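Local coordinates for protein hemoglobin component VII (Tokunagayusurika akamusi, PDB 1X46) that probably binds oxygen reversibly at the iron of its bound heme, as a globin of the midge larva assigned to oxygen transport, at residues Ser17-Ile22 with Val27-Asn32; Ala77-Ala82 with Pro86-Val91. All coordinates share one frame; numbering follows the deposited sequence.

Contact 1. Residues Ser17-Ile22 with Val27-Asn32; sequences SSWAQI and VDILYN
The indole of Trp19 is the one flat group in this contact, and Ile29 meets it at the six-membered ring. The terminal methyl CD1 of Ile29 comes in obliquely, 4.2 Å from both CZ3 and CH2 of Trp19. The CD1 methyl of Ile22 lies on the same side of the ring plane, 3.8 Å from CE3 of Trp19, so two methyls share that side. At the polar end of the indole, NE1 is hydrogen-bonded to Asn73 OD1, which satisfies the N-H of this buried residue, and His23 packs edge-to-face with the ring. With CG of Trp19 anti to the backbone N (chi1 178°), the long ring reaches toward helix 26-36 although its CB does not point there. Ile29 CD1 also fits against the turn: it lies 4.1 Å from Ile22 CD1 and 3.5 Å from Ile22 O, all van der Waals contact. The Ile29 side chain crosses both Trp19 and Ile22 at about a right angle, and the backbones stay well apart, 8.1 Å between CA of Ile22 and CA of Ile29. Only 107 Å² is buried, yet all three residues are interior. The contact lies in the corner between the first two helices of the globin fold, 9-20 and 26-36. Helix 59-78 touches Trp19 through Ile72 and Ile76, Trp135 of helix 129-146 also packs on it, and helix 106-123 covers Ile22 and Ile29 with Leu120 and Phe119.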
ATOM      1  N   SER A  17       9.158   9.111  -6.101  1.00 14.48           N
ATOM      2  CA  SER A  17      10.581   9.031  -5.769  1.00 14.11           C
ATOM      3  C   SER A  17      10.865   8.307  -4.460  1.00 14.48           C
ATOM      4  O   SER A  17      11.816   7.536  -4.380  1.00 17.15           O
ATOM      5  CB  SER A  17      11.266  10.398  -5.799  1.00 18.01           C
ATOM      6  OG  SER A  17      10.620  11.327  -4.964  1.00 27.21           O
ATOM      7  N   SER A  18      10.027   8.530  -3.441  1.00 13.77           N
ATOM      8  CA  SER A  18      10.212   7.831  -2.188  1.00 13.38           C
ATOM      9  C   SER A  18       9.832   6.344  -2.313  1.00 10.89           C
ATOM     10  O   SER A  18      10.479   5.473  -1.738  1.00 14.06           O
ATOM     11  CB  SER A  18       9.460   8.547  -1.037  1.00 11.45           C
ATOM     12  OG  SER A  18       8.066   8.602  -1.262  1.00 11.64           O
ATOM     13  N   TRP A  19       8.807   6.063  -3.119  1.00 10.61           N
ATOM     14  CA  TRP A  19       8.474   4.685  -3.449  1.00 11.35           C
ATOM     15  C   TRP A  19       9.633   3.946  -4.108  1.00 12.25           C
ATOM     16  O   TRP A  19       9.905   2.786  -3.797  1.00 13.40           O
ATOM     17  CB  TRP A  19       7.217   4.642  -4.322  1.00 12.28           C
ATOM     18  CG  TRP A  19       6.860   3.244  -4.742  1.00 14.09           C
ATOM     19  CD1 TRP A  19       6.830   2.756  -6.032  1.00 14.30           C
ATOM     20  CD2 TRP A  19       6.456   2.161  -3.891  1.00 13.24           C
ATOM     21  NE1 TRP A  19       6.434   1.437  -6.014  1.00 15.37           N
ATOM     22  CE2 TRP A  19       6.196   1.049  -4.719  1.00 15.16           C
ATOM     23  CE3 TRP A  19       6.274   2.023  -2.507  1.00 15.00           C
ATOM     24  CZ2 TRP A  19       5.792  -0.205  -4.198  1.00 13.49           C
ATOM     25  CZ3 TRP A  19       5.863   0.786  -1.995  1.00 18.13           C
ATOM     26  CH2 TRP A  19       5.639  -0.310  -2.840  1.00 15.89           C
ATOM     27  N   ALA A  20      10.276   4.630  -5.052  1.00 13.52           N
ATOM     28  CA  ALA A  20      11.408   4.030  -5.752  1.00 15.02           C
ATOM     29  C   ALA A  20      12.543   3.616  -4.797  1.00 16.54           C
ATOM     30  O   ALA A  20      13.340   2.722  -5.117  1.00 17.50           O
ATOM     31  CB  ALA A  20      11.928   4.993  -6.834  1.00 15.88           C
ATOM     32  N   GLN A  21      12.591   4.251  -3.621  1.00 15.36           N
ATOM     33  CA  GLN A  21      13.611   3.938  -2.618  1.00 14.85           C
ATOM     34  C   GLN A  21      13.300   2.645  -1.843  1.00 15.04           C
ATOM     35  O   GLN A  21      14.195   2.074  -1.216  1.00 17.21           O
ATOM     36  CB  GLN A  21      13.749   5.099  -1.627  1.00 18.82           C
ATOM     37  CG  GLN A  21      14.366   6.364  -2.200  1.00 19.94           C
ATOM     38  CD  GLN A  21      14.879   7.287  -1.107  1.00 22.39           C
ATOM     39  OE1 GLN A  21      15.794   6.912  -0.352  1.00 23.63           O
ATOM     40  NE2 GLN A  21      14.291   8.475  -1.006  1.00 24.40           N
ATOM     41  N   ILE A  22      12.042   2.193  -1.863  1.00 12.61           N
ATOM     42  CA  ILE A  22      11.648   1.009  -1.100  1.00 13.25           C
ATOM     43  C   ILE A  22      11.011  -0.093  -1.926  1.00 12.83           C
ATOM     44  O   ILE A  22      10.761  -1.181  -1.403  1.00 15.10           O
ATOM     45  CB  ILE A  22      10.722   1.410   0.086  1.00 11.27           C
ATOM     46  CG1 ILE A  22       9.368   1.939  -0.423  1.00 14.92           C
ATOM     47  CG2 ILE A  22      11.432   2.445   0.986  1.00 13.29           C
ATOM     48  CD1 ILE A  22       8.308   1.919   0.678  1.00 16.47           C
ATOM     49  N   VAL A  27       9.753  -7.865   0.525  1.00 11.22           N
ATOM     50  CA  VAL A  27       9.676  -8.774   1.670  1.00  9.40           C
ATOM     51  C   VAL A  27       9.708  -7.983   2.978  1.00 10.50           C
ATOM     52  O   VAL A  27       8.914  -8.253   3.879  1.00 10.09           O
ATOM     53  CB  VAL A  27      10.826  -9.821   1.596  1.00 11.83           C
ATOM     54  CG1 VAL A  27      11.069 -10.494   2.933  1.00 12.89           C
ATOM     55  CG2 VAL A  27      10.523 -10.879   0.509  1.00 13.00           C
ATOM     56  N   ASP A  28      10.592  -6.987   3.050  1.00  9.85           N
ATOM     57  CA  ASP A  28      10.695  -6.181   4.268  1.00 10.00           C
ATOM     58  C   ASP A  28       9.429  -5.369   4.480  1.00  9.47           C
ATOM     59  O   ASP A  28       9.007  -5.188   5.644  1.00  9.09           O
ATOM     60  CB  ASP A  28      11.912  -5.264   4.260  1.00 11.62           C
ATOM     61  CG  ASP A  28      13.236  -6.023   4.366  1.00 13.83           C
ATOM     62  OD1 ASP A  28      13.260  -7.171   4.844  1.00 16.05           O
ATOM     63  OD2 ASP A  28      14.309  -5.506   3.968  1.00 21.70           O
ATOM     64  N   ILE A  29       8.803  -4.892   3.400  1.00  8.29           N
ATOM     65  CA  ILE A  29       7.555  -4.133   3.569  1.00  7.51           C
ATOM     66  C   ILE A  29       6.480  -5.050   4.149  1.00  9.50           C
ATOM     67  O   ILE A  29       5.760  -4.668   5.090  1.00  9.23           O
ATOM     68  CB  ILE A  29       7.079  -3.573   2.190  1.00  9.50           C
ATOM     69  CG1 ILE A  29       7.993  -2.427   1.738  1.00 10.28           C
ATOM     70  CG2 ILE A  29       5.597  -3.106   2.276  1.00  9.80           C
ATOM     71  CD1 ILE A  29       7.837  -2.093   0.256  1.00 10.19           C
ATOM     72  N   LEU A  30       6.354  -6.268   3.620  1.00  8.61           N
ATOM     73  CA  LEU A  30       5.346  -7.191   4.138  1.00  8.07           C
ATOM     74  C   LEU A  30       5.637  -7.619   5.558  1.00  8.56           C
ATOM     75  O   LEU A  30       4.722  -7.708   6.405  1.00  8.80           O
ATOM     76  CB  LEU A  30       5.156  -8.428   3.222  1.00  7.85           C
ATOM     77  CG  LEU A  30       4.017  -9.385   3.578  1.00  7.09           C
ATOM     78  CD1 LEU A  30       2.675  -8.628   3.561  1.00 10.73           C
ATOM     79  CD2 LEU A  30       3.977 -10.579   2.586  1.00 10.27           C
ATOM     80  N   TYR A  31       6.907  -7.940   5.824  1.00  7.60           N
ATOM     81  CA  TYR A  31       7.283  -8.272   7.191  1.00  7.90           C
ATOM     82  C   TYR A  31       6.928  -7.124   8.150  1.00  9.25           C
ATOM     83  O   TYR A  31       6.358  -7.398   9.219  1.00  9.21           O
ATOM     84  CB  TYR A  31       8.778  -8.592   7.246  1.00 10.83           C
ATOM     85  CG  TYR A  31       9.281  -8.806   8.645  1.00 10.12           C
ATOM     86  CD1 TYR A  31       9.294 -10.073   9.208  1.00 12.54           C
ATOM     87  CD2 TYR A  31       9.756  -7.729   9.397  1.00 13.40           C
ATOM     88  CE1 TYR A  31       9.768 -10.275  10.499  1.00 14.66           C
ATOM     89  CE2 TYR A  31      10.221  -7.932  10.704  1.00 15.34           C
ATOM     90  CZ  TYR A  31      10.219  -9.215  11.220  1.00 14.68           C
ATOM     91  OH  TYR A  31      10.684  -9.462  12.493  1.00 17.18           O
ATOM     92  N   ASN A  32       7.206  -5.880   7.751  1.00  8.53           N
ATOM     93  CA  ASN A  32       6.898  -4.749   8.623  1.00  8.29           C
ATOM     94  C   ASN A  32       5.404  -4.632   8.894  1.00  8.17           C
ATOM     95  O   ASN A  32       4.966  -4.362  10.012  1.00  9.80           O
ATOM     96  CB  ASN A  32       7.436  -3.472   8.027  1.00  9.42           C
ATOM     97  CG  ASN A  32       7.197  -2.290   8.912  1.00 10.16           C
ATOM     98  OD1 ASN A  32       7.743  -2.213  10.019  1.00 12.48           O
ATOM     99  ND2 ASN A  32       6.404  -1.354   8.434  1.00  9.89           N
TER

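Contact 2. Residues Ala77-Ala82 with Pro86-Val91; sequences ALMGVA and PALKNV
Leu78, in the segment where helix 59-78 runs out, makes the largest share of the contact from its side with helix 85-100. Its CB faces Leu88 CB at 3.9 Å, and its CD1 methyl rests against the backbone of the same residue, 3.8 Å from Leu88 CA. That methyl sits among three residues of the helix, with Ala87 CB at 4.3 Å and Val91 CG2 at 4.4 Å from Leu78 CD1. The two backbones come close here, 5.7 Å between CA of Leu78 and CA of Leu88. Met79 adds the flank of its chain: CG lies 4.3 Å from Leu88 CD2, while the thioether end leads away from the helix. Leu88 holds its CG anti to the backbone N (chi1 168°), which carries CD2, at the end of the side chain, to the Met79 side. The chain turns at Gly80, phi 99°, where a CB would run into Met79 O. Ala82 then returns toward the start of the next helix, its carbonyl O 3.8 Å from Pro86 CD, a van der Waals approach. The contact buries 235 Å² near the surface, in the corner between the globin E and F helices. Inward, Leu88 packs on Ala75, and Val91 on Val71 and Glu74, all of helix 59-78. Near the N terminus, Met7 touches Met79, whose carbonyl O accepts a hydrogen bond from Lys16 NZ of helix 9-20.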
ATOM      1  N   ALA A  77       2.696   4.134 -10.985  1.00 12.68           N
ATOM      2  CA  ALA A  77       3.047   4.445 -12.389  1.00 12.86           C
ATOM      3  C   ALA A  77       1.955   5.193 -13.147  1.00 14.75           C
ATOM      4  O   ALA A  77       2.263   6.058 -13.988  1.00 14.55           O
ATOM      5  CB  ALA A  77       3.405   3.173 -13.158  1.00 13.85           C
ATOM      6  N   LEU A  78       0.703   4.869 -12.828  1.00 11.96           N
ATOM      7  CA  LEU A  78      -0.475   5.492 -13.438  1.00 12.82           C
ATOM      8  C   LEU A  78      -0.824   6.901 -12.908  1.00 13.74           C
ATOM      9  O   LEU A  78      -1.695   7.580 -13.478  1.00 14.93           O
ATOM     10  CB  LEU A  78      -1.690   4.576 -13.328  1.00 12.33           C
ATOM     11  CG  LEU A  78      -1.590   3.267 -14.107  1.00 13.14           C
ATOM     12  CD1 LEU A  78      -2.729   2.372 -13.695  1.00 14.86           C
ATOM     13  CD2 LEU A  78      -1.620   3.514 -15.629  1.00 13.39           C
ATOM     14  N   MET A  79      -0.171   7.319 -11.825  1.00 13.79           N
ATOM     15  CA  MET A  79      -0.406   8.648 -11.244  1.00 16.85           C
ATOM     16  C   MET A  79       0.180   9.750 -12.112  1.00 15.74           C
ATOM     17  O   MET A  79       1.194   9.555 -12.755  1.00 18.63           O
ATOM     18  CB  MET A  79       0.242   8.742  -9.877  1.00 18.18           C
ATOM     19  CG  MET A  79      -0.481   7.975  -8.848  1.00 15.33           C
ATOM     20  SD  MET A  79       0.460   7.845  -7.291  1.00 22.73           S
ATOM     21  CE  MET A  79       0.411   9.481  -6.636  1.00 17.42           C
ATOM     22  N   GLY A  80      -0.453  10.925 -12.088  1.00 19.92           N
ATOM     23  CA  GLY A  80       0.165  12.120 -12.649  1.00 20.96           C
ATOM     24  C   GLY A  80      -0.268  12.518 -14.046  1.00 22.82           C
ATOM     25  O   GLY A  80       0.154  13.567 -14.546  1.00 24.47           O
ATOM     26  N   VAL A  81      -1.095  11.671 -14.660  1.00 21.10           N
ATOM     27  CA  VAL A  81      -1.524  11.811 -16.051  1.00 22.57           C
ATOM     28  C   VAL A  81      -3.042  11.657 -16.147  1.00 20.75           C
ATOM     29  O   VAL A  81      -3.610  10.624 -15.789  1.00 20.12           O
ATOM     30  CB  VAL A  81      -0.846  10.726 -16.939  1.00 24.26           C
ATOM     31  CG1 VAL A  81      -1.249  10.877 -18.374  1.00 26.93           C
ATOM     32  CG2 VAL A  81       0.674  10.801 -16.836  1.00 24.17           C
ATOM     33  N   ALA A  82      -3.720  12.665 -16.690  1.00 21.69           N
ATOM     34  CA  ALA A  82      -5.171  12.608 -16.742  1.00 21.22           C
ATOM     35  C   ALA A  82      -5.707  11.399 -17.529  1.00 20.00           C
ATOM     36  O   ALA A  82      -6.666  10.758 -17.101  1.00 21.30           O
ATOM     37  CB  ALA A  82      -5.730  13.919 -17.302  1.00 23.42           C
ATOM     38  N   PRO A  86      -8.802   6.896 -15.433  1.00 18.61           N
ATOM     39  CA  PRO A  86      -9.732   5.752 -15.478  1.00 19.64           C
ATOM     40  C   PRO A  86      -9.043   4.425 -15.196  1.00 18.18           C
ATOM     41  O   PRO A  86      -9.596   3.629 -14.431  1.00 18.35           O
ATOM     42  CB  PRO A  86     -10.301   5.784 -16.910  1.00 21.24           C
ATOM     43  CG  PRO A  86     -10.098   7.183 -17.360  1.00 24.38           C
ATOM     44  CD  PRO A  86      -8.855   7.680 -16.691  1.00 19.38           C
ATOM     45  N   ALA A  87      -7.876   4.194 -15.792  1.00 18.82           N
ATOM     46  CA  ALA A  87      -7.134   2.968 -15.550  1.00 16.49           C
ATOM     47  C   ALA A  87      -6.717   2.838 -14.089  1.00 15.93           C
ATOM     48  O   ALA A  87      -6.800   1.742 -13.508  1.00 16.64           O
ATOM     49  CB  ALA A  87      -5.928   2.884 -16.452  1.00 18.15           C
ATOM     50  N   LEU A  88      -6.249   3.946 -13.525  1.00 16.45           N
ATOM     51  CA  LEU A  88      -5.848   3.937 -12.117  1.00 15.39           C
ATOM     52  C   LEU A  88      -7.043   3.633 -11.227  1.00 16.29           C
ATOM     53  O   LEU A  88      -6.964   2.790 -10.312  1.00 14.91           O
ATOM     54  CB  LEU A  88      -5.205   5.260 -11.739  1.00 15.03           C
ATOM     55  CG  LEU A  88      -4.974   5.541 -10.247  1.00 15.45           C
ATOM     56  CD1 LEU A  88      -4.021   4.524  -9.635  1.00 17.42           C
ATOM     57  CD2 LEU A  88      -4.428   6.938 -10.125  1.00 18.00           C
ATOM     58  N   LYS A  89      -8.167   4.298 -11.470  1.00 16.14           N
ATOM     59  CA  LYS A  89      -9.334   4.030 -10.648  1.00 14.74           C
ATOM     60  C   LYS A  89      -9.852   2.604 -10.768  1.00 14.52           C
ATOM     61  O   LYS A  89     -10.388   2.034  -9.807  1.00 15.83           O
ATOM     62  CB  LYS A  89     -10.415   5.063 -10.915  1.00 16.81           C
ATOM     63  CG  LYS A  89     -10.008   6.396 -10.356  1.00 19.91           C
ATOM     64  CD  LYS A  89     -11.186   7.295 -10.289  1.00 22.40           C
ATOM     65  CE  LYS A  89     -10.885   8.570  -9.582  1.00 18.87           C
ATOM     66  NZ  LYS A  89     -11.957   9.586  -9.882  1.00 22.80           N
ATOM     67  N   ASN A  90      -9.698   2.014 -11.951  1.00 16.70           N
ATOM     68  CA  ASN A  90     -10.125   0.644 -12.130  1.00 16.44           C
ATOM     69  C   ASN A  90      -9.225  -0.339 -11.368  1.00 15.55           C
ATOM     70  O   ASN A  90      -9.719  -1.321 -10.803  1.00 17.10           O
ATOM     71  CB  ASN A  90     -10.234   0.292 -13.617  1.00 21.71           C
ATOM     72  CG  ASN A  90     -11.342   1.089 -14.317  1.00 27.59           C
ATOM     73  OD1 ASN A  90     -12.162   1.744 -13.665  1.00 29.97           O
ATOM     74  ND2 ASN A  90     -11.349   1.058 -15.643  1.00 30.20           N
ATOM     75  N   VAL A  91      -7.927  -0.052 -11.332  1.00 15.87           N
ATOM     76  CA  VAL A  91      -7.027  -0.843 -10.477  1.00 14.71           C
ATOM     77  C   VAL A  91      -7.468  -0.761  -9.007  1.00 15.28           C
ATOM     78  O   VAL A  91      -7.598  -1.780  -8.306  1.00 16.32           O
ATOM     79  CB  VAL A  91      -5.579  -0.405 -10.629  1.00 14.65           C
ATOM     80  CG1 VAL A  91      -4.739  -0.969  -9.500  1.00 17.59           C
ATOM     81  CG2 VAL A  91      -5.037  -0.888 -11.954  1.00 16.19           C
TER

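From the N terminus, contact 1 comes first: it closes the short turn between helices 9-20 and 26-36. The chain then passes through helices 38-41 and 52-55 and enters helix 59-78, beyond which contact 2 closes the connection to helix 85-100, which bears the heme-iron ligand His99. The two loops follow in series, neither nested nor crossed. The centres of contacts 1 and 2 are 21 Å apart, and the nearest atoms of contacts 1 and 2 are about 7 Å apart, without touching. Helix 59-78 joins them, flanking contact 1 with its later turns and supplying one side of contact 2, while helix 9-20 reaches both.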